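Local coordinates for protein putrescine aminotransferase (Halomonas elongata DSM 2581, PDB 6GWI) that probably catalyses pyridoxal-5'-phosphate-dependent transfer of an amino group from putrescine or related amines to a keto acid or aldehyde acceptor, at residues R126-Y131 and Q141-R146; G176-R181 and E206-E211. One frame throughout, in Å; residues are numbered along the deposited sequence.

Interaction 1: R126-Y131 and Q141-R146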
# COMPACT_ATOMS: atom_id res chain seq x y z
N ARG B 126 -7.34 -8.03 -9.32
CA ARG B 126 -7.37 -9.46 -9.04
C ARG B 126 -8.80 -9.95 -8.82
O ARG B 126 -9.15 -11.05 -9.25
CB ARG B 126 -6.50 -9.79 -7.83
CG ARG B 126 -5.02 -9.58 -8.05
CD ARG B 126 -4.20 -10.13 -6.89
NE ARG B 126 -4.14 -11.59 -6.88
CZ ARG B 126 -3.74 -12.33 -5.84
NH1 ARG B 126 -3.37 -11.74 -4.72
NH2 ARG B 126 -3.72 -13.65 -5.93
N MET B 127 -9.63 -9.13 -8.18
CA MET B 127 -11.02 -9.52 -7.97
C MET B 127 -11.76 -9.64 -9.30
O MET B 127 -12.52 -10.58 -9.52
CB MET B 127 -11.73 -8.50 -7.08
CG MET B 127 -11.53 -8.71 -5.60
SD MET B 127 -12.50 -7.51 -4.66
CE MET B 127 -12.18 -8.07 -2.99
N VAL B 128 -11.54 -8.68 -10.21
CA VAL B 128 -12.23 -8.69 -11.49
C VAL B 128 -11.89 -9.95 -12.28
O VAL B 128 -12.77 -10.63 -12.80
CB VAL B 128 -11.89 -7.41 -12.28
CG1 VAL B 128 -12.27 -7.55 -13.75
CG2 VAL B 128 -12.60 -6.22 -11.67
N ARG B 129 -10.60 -10.27 -12.35
CA ARG B 129 -10.16 -11.39 -13.18
C ARG B 129 -10.45 -12.73 -12.50
O ARG B 129 -10.78 -13.70 -13.19
CB ARG B 129 -8.68 -11.22 -13.51
CG ARG B 129 -8.47 -10.16 -14.61
CD ARG B 129 -7.03 -9.67 -14.81
NE ARG B 129 -6.93 -8.84 -16.02
CZ ARG B 129 -5.80 -8.32 -16.52
NH1 ARG B 129 -4.64 -8.53 -15.92
NH2 ARG B 129 -5.85 -7.60 -17.63
N ARG B 130 -10.37 -12.78 -11.18
CA ARG B 130 -10.80 -13.96 -10.45
C ARG B 130 -12.30 -14.19 -10.65
O ARG B 130 -12.74 -15.33 -10.84
CB ARG B 130 -10.46 -13.80 -8.97
CG ARG B 130 -10.93 -14.93 -8.07
CD ARG B 130 -10.28 -16.28 -8.38
NE ARG B 130 -10.63 -17.27 -7.36
CZ ARG B 130 -10.53 -18.59 -7.51
NH1 ARG B 130 -10.09 -19.11 -8.65
NH2 ARG B 130 -10.88 -19.40 -6.52
N TYR B 131 -13.09 -13.12 -10.62
CA TYR B 131 -14.53 -13.22 -10.80
C TYR B 131 -14.87 -13.96 -12.09
O TYR B 131 -15.59 -14.96 -12.08
CB TYR B 131 -15.15 -11.83 -10.80
CG TYR B 131 -16.61 -11.81 -11.19
CD1 TYR B 131 -17.60 -12.14 -10.28
CD2 TYR B 131 -16.99 -11.48 -12.48
CE1 TYR B 131 -18.93 -12.13 -10.64
CE2 TYR B 131 -18.31 -11.46 -12.85
CZ TYR B 131 -19.28 -11.79 -11.93
OH TYR B 131 -20.59 -11.77 -12.31
N GLN B 141 -10.76 -10.94 -19.66
CA GLN B 141 -9.64 -10.46 -18.87
C GLN B 141 -9.34 -8.98 -19.04
O GLN B 141 -8.77 -8.35 -18.14
CB GLN B 141 -8.36 -11.22 -19.25
CG GLN B 141 -8.44 -12.71 -19.18
CD GLN B 141 -7.18 -13.36 -19.72
OE1 GLN B 141 -6.38 -13.90 -18.96
NE2 GLN B 141 -6.99 -13.30 -21.03
N TRP B 142 -9.71 -8.41 -20.19
CA TRP B 142 -9.28 -7.06 -20.52
C TRP B 142 -9.98 -6.02 -19.66
O TRP B 142 -11.19 -6.10 -19.40
CB TRP B 142 -9.54 -6.77 -22.00
CG TRP B 142 -8.49 -7.32 -22.91
CD1 TRP B 142 -8.44 -8.59 -23.42
CD2 TRP B 142 -7.34 -6.63 -23.43
NE1 TRP B 142 -7.33 -8.73 -24.22
CE2 TRP B 142 -6.64 -7.54 -24.24
CE3 TRP B 142 -6.84 -5.34 -23.28
CZ2 TRP B 142 -5.47 -7.20 -24.91
CZ3 TRP B 142 -5.67 -5.00 -23.95
CH2 TRP B 142 -5.00 -5.93 -24.75
N ILE B 143 -9.21 -5.04 -19.20
CA ILE B 143 -9.73 -3.89 -18.46
C ILE B 143 -9.59 -2.68 -19.37
O ILE B 143 -8.51 -2.43 -19.91
CB ILE B 143 -8.97 -3.66 -17.15
CG1 ILE B 143 -8.80 -4.96 -16.36
CG2 ILE B 143 -9.68 -2.59 -16.30
CD1 ILE B 143 -10.06 -5.52 -15.80
N ILE B 144 -10.67 -1.93 -19.53
CA ILE B 144 -10.64 -0.69 -20.30
C ILE B 144 -10.62 0.47 -19.33
O ILE B 144 -11.57 0.69 -18.57
CB ILE B 144 -11.83 -0.58 -21.26
CG1 ILE B 144 -11.83 -1.75 -22.25
CG2 ILE B 144 -11.78 0.74 -22.00
CD1 ILE B 144 -13.12 -1.90 -23.01
N GLY B 145 -9.51 1.22 -19.33
CA GLY B 145 -9.44 2.51 -18.68
C GLY B 145 -9.44 3.64 -19.69
O GLY B 145 -9.73 3.47 -20.87
N ARG B 146 -9.10 4.83 -19.20
CA ARG B 146 -9.07 6.02 -20.03
C ARG B 146 -7.70 6.66 -20.00
O ARG B 146 -6.98 6.60 -18.99
CB ARG B 146 -10.13 7.03 -19.58
CG ARG B 146 -11.55 6.48 -19.63
CD ARG B 146 -12.60 7.50 -19.22
NE ARG B 146 -12.35 8.06 -17.90
CZ ARG B 146 -13.20 8.85 -17.24
NH1 ARG B 146 -14.37 9.16 -17.78
NH2 ARG B 146 -12.89 9.31 -16.04
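Arg129 reaches from helix 117-134 to the backbone of Gln141, just where the chain enters strand 142-146, and so ties helix to sheet in the α/β core of a class-III, PLP-dependent aminotransferase. Two bonds make a side-on grip on one carbonyl oxygen: NE of Arg129 donates to Gln141 O at 2.8 Å with an N-H...O angle of 152°, and NH2 of Arg129 donates to the same Gln141 O at 3.1 Å. The oxygen lies at the guanidinium edge, close to its plane. Relative to the carbonyl plane of Gln141, NE is tilted by 18° and NH2 stands above the plane.

The arginine gets there with CG turned away from its own carbonyl carbon (chi1 -77°) and the chain extended from CG to NE, which carries the head past the helix surface to the strand's start. NH2 has a further acceptor in the carbonyl of Pro175, so this one group links the entrance of strand 142-146 to the loop leading into strand 177-180. NH1 is hydrogen-bonded as well, outside the two segments. Gly171 of the second subunit also packs on Arg129, which places the grip beside the dimer interface.

The apolar half of the contact lies alongside. Ile143 points from the strand toward the helix, where Val128 comes to meet it, and both touch Ala219 of the neighbouring strand 217-222. The methylene of Ile143 passes obliquely by the guanidinium, CG1 lying 4.2 Å from NH2 of Arg129, while Val128 and Ile143 meet tip to tip, CG1 of the valine 3.6 Å from CD1 of the isoleucine.

Interaction 2: G176-R181 and E206-E211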
# COMPACT_ATOMS: atom_id res chain seq x y z
N GLY B 176 -3.20 -6.82 -20.65
CA GLY B 176 -4.64 -6.81 -20.81
C GLY B 176 -5.35 -5.55 -20.36
O GLY B 176 -6.50 -5.63 -19.93
N ILE B 177 -4.70 -4.39 -20.46
CA ILE B 177 -5.32 -3.11 -20.15
C ILE B 177 -5.35 -2.27 -21.42
O ILE B 177 -4.30 -2.02 -22.03
CB ILE B 177 -4.56 -2.33 -19.06
CG1 ILE B 177 -4.19 -3.23 -17.88
CG2 ILE B 177 -5.40 -1.13 -18.60
CD1 ILE B 177 -5.34 -3.89 -17.21
N ALA B 178 -6.54 -1.82 -21.81
CA ALA B 178 -6.71 -0.89 -22.92
C ALA B 178 -7.13 0.48 -22.39
O ALA B 178 -7.53 0.62 -21.23
CB ALA B 178 -7.74 -1.40 -23.93
N HIS B 179 -6.99 1.50 -23.24
CA HIS B 179 -7.30 2.87 -22.86
C HIS B 179 -8.04 3.60 -23.96
O HIS B 179 -7.62 3.58 -25.12
CB HIS B 179 -6.01 3.62 -22.50
CG HIS B 179 -5.33 3.07 -21.28
ND1 HIS B 179 -4.35 2.11 -21.35
CD2 HIS B 179 -5.52 3.33 -19.97
CE1 HIS B 179 -3.95 1.80 -20.13
NE2 HIS B 179 -4.64 2.53 -19.27
N ILE B 180 -9.16 4.21 -23.60
CA ILE B 180 -9.96 5.01 -24.52
C ILE B 180 -9.77 6.49 -24.18
O ILE B 180 -9.17 6.84 -23.16
CB ILE B 180 -11.45 4.62 -24.48
CG1 ILE B 180 -12.03 4.88 -23.09
CG2 ILE B 180 -11.62 3.16 -24.88
CD1 ILE B 180 -13.51 4.60 -22.96
N ARG B 181 -10.30 7.35 -25.04
CA ARG B 181 -10.14 8.78 -24.89
C ARG B 181 -10.88 9.29 -23.65
O ARG B 181 -11.83 8.67 -23.16
CB ARG B 181 -10.66 9.50 -26.13
CG ARG B 181 -12.16 9.31 -26.36
CD ARG B 181 -12.59 9.84 -27.71
NE ARG B 181 -12.26 11.25 -27.90
CZ ARG B 181 -12.47 11.93 -29.02
NH1 ARG B 181 -13.01 11.32 -30.07
NH2 ARG B 181 -12.14 13.21 -29.10
N GLU B 206 -17.73 1.75 -26.38
CA GLU B 206 -18.30 0.70 -27.21
C GLU B 206 -17.32 0.28 -28.30
O GLU B 206 -17.16 -0.92 -28.58
CB GLU B 206 -19.62 1.17 -27.83
CG GLU B 206 -20.21 0.17 -28.82
CD GLU B 206 -21.71 0.29 -28.95
OE1 GLU B 206 -22.21 1.43 -29.07
OE2 GLU B 206 -22.40 -0.75 -28.94
N GLU B 207 -16.67 1.25 -28.94
CA GLU B 207 -15.70 0.93 -29.99
C GLU B 207 -14.60 0.03 -29.45
O GLU B 207 -14.23 -0.96 -30.08
CB GLU B 207 -15.11 2.22 -30.56
CG GLU B 207 -16.11 3.13 -31.25
CD GLU B 207 -15.55 4.51 -31.55
OE1 GLU B 207 -14.32 4.62 -31.75
OE2 GLU B 207 -16.34 5.48 -31.58
N LYS B 208 -14.07 0.36 -28.26
CA LYS B 208 -12.99 -0.45 -27.71
C LYS B 208 -13.48 -1.86 -27.40
O LYS B 208 -12.78 -2.84 -27.67
CB LYS B 208 -12.45 0.20 -26.44
CG LYS B 208 -11.08 -0.31 -26.03
CD LYS B 208 -10.06 0.24 -27.01
CE LYS B 208 -8.97 -0.72 -27.39
NZ LYS B 208 -7.97 0.03 -28.22
N ILE B 209 -14.68 -1.97 -26.83
CA ILE B 209 -15.27 -3.28 -26.54
C ILE B 209 -15.35 -4.12 -27.81
O ILE B 209 -14.94 -5.28 -27.83
CB ILE B 209 -16.66 -3.09 -25.89
CG1 ILE B 209 -16.51 -2.50 -24.48
CG2 ILE B 209 -17.43 -4.40 -25.85
CD1 ILE B 209 -17.79 -1.95 -23.90
N LEU B 210 -15.90 -3.54 -28.88
CA LEU B 210 -16.02 -4.27 -30.14
C LEU B 210 -14.66 -4.54 -30.77
O LEU B 210 -14.51 -5.53 -31.50
CB LEU B 210 -16.92 -3.49 -31.09
CG LEU B 210 -18.36 -3.31 -30.59
CD1 LEU B 210 -19.16 -2.40 -31.50
CD2 LEU B 210 -19.04 -4.67 -30.45
N GLU B 211 -13.67 -3.68 -30.53
CA GLU B 211 -12.33 -3.95 -31.06
C GLU B 211 -11.70 -5.15 -30.37
O GLU B 211 -11.06 -5.99 -31.03
CB GLU B 211 -11.44 -2.72 -30.89
CG GLU B 211 -9.97 -2.95 -31.25
CD GLU B 211 -9.08 -1.77 -30.92
OE1 GLU B 211 -9.61 -0.74 -30.45
OE2 GLU B 211 -7.85 -1.88 -31.11
O HOH W 1 -5.78 0.84 -25.80
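Lys208, on helix 194-212, lays its aliphatic chain against two side chains of strand 177-180, and this apolar packing is the direct contact. CG2 of Ile180 sits 3.4 Å from CB of Lys208, tighter than usual for two carbons, and the two side chains run alongside each other, pointing opposite ways. Farther along, CE of Lys208 rests on CB of Ala178 at 3.7 Å. With CG anti to the backbone N (chi1 -163°), the bends at chi2 and chi3 bring CE over CB of Ala178 and NZ back to Glu211.

The polar end is held mainly by its own helix. NZ of Lys208 forms a salt bridge with OE1 of Glu211 at 2.9 Å, meeting the oxygen from above the carboxylate plane. A water accepts a hydrogen bond from His179 N at 2.9 Å and a weak one from Lys208 NZ, bridging strand and helix. Cutting Lys208 back to an alanine keeps CB beside Ile180 but would probably leave the Glu211 carboxylate without its mate and open a gap over Ala178.

Ile180 also touches Ile144 of the neighbouring strand, as does Ile209 of the helix; a helix packed in this way over parallel strands is characteristic of the α/β core of PLP-dependent aminotransferases.

Overall arrangement
Interactions 1 and 2 show how helices cover both faces of the sheet in an α/β core. Both segments of interaction 1 precede those of interaction 2 in the sequence, and the centres of the two contacts lie about 12 Å apart. Both rest on the parallel part of the large central sheet, where strands 177-180 and 142-146 are neighbours: Ile143 O with Ala178 N and Gly145 N with Ala178 O make probable hydrogen bonds. Helix 117-134 packs on one face and helix 194-212 on the other, so the paired strands are held between them. The side chain of Ile143 in interaction 1 is about 13 Å from a bound PLP, and this contact is near the second subunit, which does not touch the segments of interaction 2.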